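Local structure of response regulator receiver (Brucella melitensis biovar Abortus, 4G97) at residues 248-251 and 252-256. The protein is a PhyR-type response regulator that joins a sigma-factor-like domain to a phosphoreceiver domain and probably controls the general stress response through a phosphorylation-dependent partner switch. Residues are numbered along the deposited sequence; the frame is centred on the assembly and turned at random.
Sequences ALIS and QALFF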
ATOM      1  N   ALA A 248      -5.304  -6.251  -1.827  1.00 27.49           N
ATOM      2  CA  ALA A 248      -4.013  -6.397  -1.164  1.00 26.40           C
ATOM      3  C   ALA A 248      -3.766  -5.315  -0.152  1.00 30.14           C
ATOM      4  O   ALA A 248      -3.295  -5.618   0.938  1.00 31.13           O
ATOM      5  CB  ALA A 248      -2.889  -6.398  -2.191  1.00 26.38           C
ATOM      6  N   LEU A 249      -4.043  -4.056  -0.511  1.00 26.36           N
ATOM      7  CA  LEU A 249      -3.792  -2.946   0.392  1.00 25.95           C
ATOM      8  C   LEU A 249      -4.770  -2.887   1.560  1.00 29.91           C
ATOM      9  O   LEU A 249      -4.349  -2.558   2.658  1.00 28.32           O
ATOM     10  CB  LEU A 249      -3.644  -1.626  -0.336  1.00 25.36           C
ATOM     11  CG  LEU A 249      -2.412  -1.559  -1.259  1.00 28.45           C
ATOM     12  CD1 LEU A 249      -2.500  -0.363  -2.169  1.00 26.94           C
ATOM     13  CD2 LEU A 249      -1.105  -1.562  -0.457  1.00 27.99           C
ATOM     14  N   ILE A 250      -6.042  -3.291   1.347  1.00 26.12           N
ATOM     15  CA  ILE A 250      -7.002  -3.389   2.452  1.00 26.26           C
ATOM     16  C   ILE A 250      -6.525  -4.469   3.420  1.00 30.92           C
ATOM     17  O   ILE A 250      -6.510  -4.237   4.631  1.00 32.28           O
ATOM     18  CB  ILE A 250      -8.474  -3.622   2.003  1.00 29.09           C
ATOM     19  CG1 ILE A 250      -8.993  -2.393   1.257  1.00 28.68           C
ATOM     20  CG2 ILE A 250      -9.372  -3.910   3.240  1.00 31.05           C
ATOM     21  CD1 ILE A 250     -10.287  -2.645   0.501  1.00 32.98           C
ATOM     22  N   SER A 251      -6.105  -5.626   2.882  1.00 25.87           N
ATOM     23  CA  SER A 251      -5.587  -6.738   3.669  1.00 25.78           C
ATOM     24  C   SER A 251      -4.401  -6.289   4.546  1.00 31.41           C
ATOM     25  O   SER A 251      -4.390  -6.580   5.745  1.00 31.98           O
ATOM     26  CB  SER A 251      -5.165  -7.888   2.761  1.00 28.42           C
ATOM     27  OG  SER A 251      -4.615  -8.935   3.542  1.00 39.79           O
ATOM     28  N   GLN A 252      -3.404  -5.598   3.956  1.00 27.19           N
ATOM     29  CA  GLN A 252      -2.262  -5.092   4.727  1.00 26.39           C
ATOM     30  C   GLN A 252      -2.708  -4.124   5.811  1.00 29.21           C
ATOM     31  O   GLN A 252      -2.247  -4.228   6.944  1.00 28.82           O
ATOM     32  CB  GLN A 252      -1.235  -4.394   3.824  1.00 27.65           C
ATOM     33  CG  GLN A 252      -0.465  -5.325   2.916  1.00 34.64           C
ATOM     34  CD  GLN A 252       0.330  -6.356   3.657  1.00 40.14           C
ATOM     35  OE1 GLN A 252      -0.033  -7.512   3.667  1.00 35.25           O
ATOM     36  NE2 GLN A 252       1.450  -5.979   4.251  1.00 28.07           N
ATOM     37  N   ALA A 253      -3.591  -3.180   5.471  1.00 26.45           N
ATOM     38  CA  ALA A 253      -4.067  -2.162   6.422  1.00 26.80           C
ATOM     39  C   ALA A 253      -4.733  -2.786   7.659  1.00 32.61           C
ATOM     40  O   ALA A 253      -4.528  -2.291   8.767  1.00 32.07           O
ATOM     41  CB  ALA A 253      -5.023  -1.198   5.742  1.00 26.88           C
ATOM     42  N   LEU A 254      -5.532  -3.853   7.456  1.00 28.77           N
ATOM     43  CA  LEU A 254      -6.217  -4.581   8.515  1.00 29.35           C
ATOM     44  C   LEU A 254      -5.244  -5.481   9.279  1.00 32.13           C
ATOM     45  O   LEU A 254      -5.425  -5.668  10.475  1.00 28.46           O
ATOM     46  CB  LEU A 254      -7.361  -5.420   7.954  1.00 29.67           C
ATOM     47  CG  LEU A 254      -8.569  -4.672   7.401  1.00 33.81           C
ATOM     48  CD1 LEU A 254      -9.500  -5.635   6.699  1.00 33.38           C
ATOM     49  CD2 LEU A 254      -9.330  -3.939   8.512  1.00 37.56           C
ATOM     50  N   PHE A 255      -4.213  -6.033   8.586  1.00 30.26           N
ATOM     51  CA  PHE A 255      -3.151  -6.843   9.190  1.00 31.30           C
ATOM     52  C   PHE A 255      -2.381  -5.996  10.227  1.00 36.14           C
ATOM     53  O   PHE A 255      -2.197  -6.459  11.360  1.00 36.37           O
ATOM     54  CB  PHE A 255      -2.203  -7.405   8.111  1.00 33.72           C
ATOM     55  CG  PHE A 255      -0.995  -8.151   8.624  1.00 35.35           C
ATOM     56  CD1 PHE A 255      -1.100  -9.478   9.041  1.00 38.36           C
ATOM     57  CD2 PHE A 255       0.245  -7.523   8.716  1.00 37.73           C
ATOM     58  CE1 PHE A 255       0.015 -10.160   9.547  1.00 38.94           C
ATOM     59  CE2 PHE A 255       1.357  -8.200   9.239  1.00 40.58           C
ATOM     60  CZ  PHE A 255       1.239  -9.521   9.627  1.00 38.62           C
ATOM     61  N   PHE A 256      -1.975  -4.750   9.850  1.00 31.19           N
ATOM     62  CA  PHE A 256      -1.268  -3.841  10.762  1.00 31.15           C
ATOM     63  C   PHE A 256      -2.173  -3.235  11.801  1.00 34.26           C
ATOM     64  O   PHE A 256      -1.715  -3.009  12.915  1.00 32.91           O
ATOM     65  CB  PHE A 256      -0.469  -2.754  10.023  1.00 32.78           C
ATOM     66  CG  PHE A 256       0.715  -3.339   9.296  1.00 34.17           C
ATOM     67  CD1 PHE A 256       1.813  -3.826   9.999  1.00 36.70           C
ATOM     68  CD2 PHE A 256       0.725  -3.428   7.908  1.00 35.93           C
ATOM     69  CE1 PHE A 256       2.899  -4.392   9.327  1.00 36.92           C
ATOM     70  CE2 PHE A 256       1.808  -4.002   7.238  1.00 37.07           C
ATOM     71  CZ  PHE A 256       2.881  -4.481   7.956  1.00 35.60           C
TER
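Gln252 returns its backbone N to Ala248 O at 3.0 Å, and its CG, anti to the carbonyl carbon (chi1 -70°), lies alongside that oxygen, with 3.5 Å from Gln252 CG to Ala248 O. A bend at chi2 (-60°) turns the amide toward the sigma-like domain, where Gln252 OE1 and Ser251 OG both accept from Arg96 NH1 while Gln252 NE2 donates to Ala20 O. Two adjacent residues of the helix thus grip one guanidinium nitrogen. Ala253 N bonds to Leu249 O, and the Ala253 methyl CB is 3.4 Å from that same oxygen; this flank, with Ile250, packs on Met187 and Ile216. Met187 and Ile216 lie on strands 187-191 and 215-219 of the 2-1-3-4-5 parallel sheet of the CheY-like receiver fold; helix 243-265, the last of that fold, is wedged here between sheet and sigma-like domain. Leu254 N bonds to Ile250 O, and their side chains run side by side, Leu254 CD1 touching Ile250 CG2 at 3.9 Å. Phe255 N reaches Ser251 O at 2.9 Å, and Phe255 CB sits 3.3 Å from that oxygen; with CG anti to the backbone N (chi1 175°) the Phe255 side chain lies against Arg96.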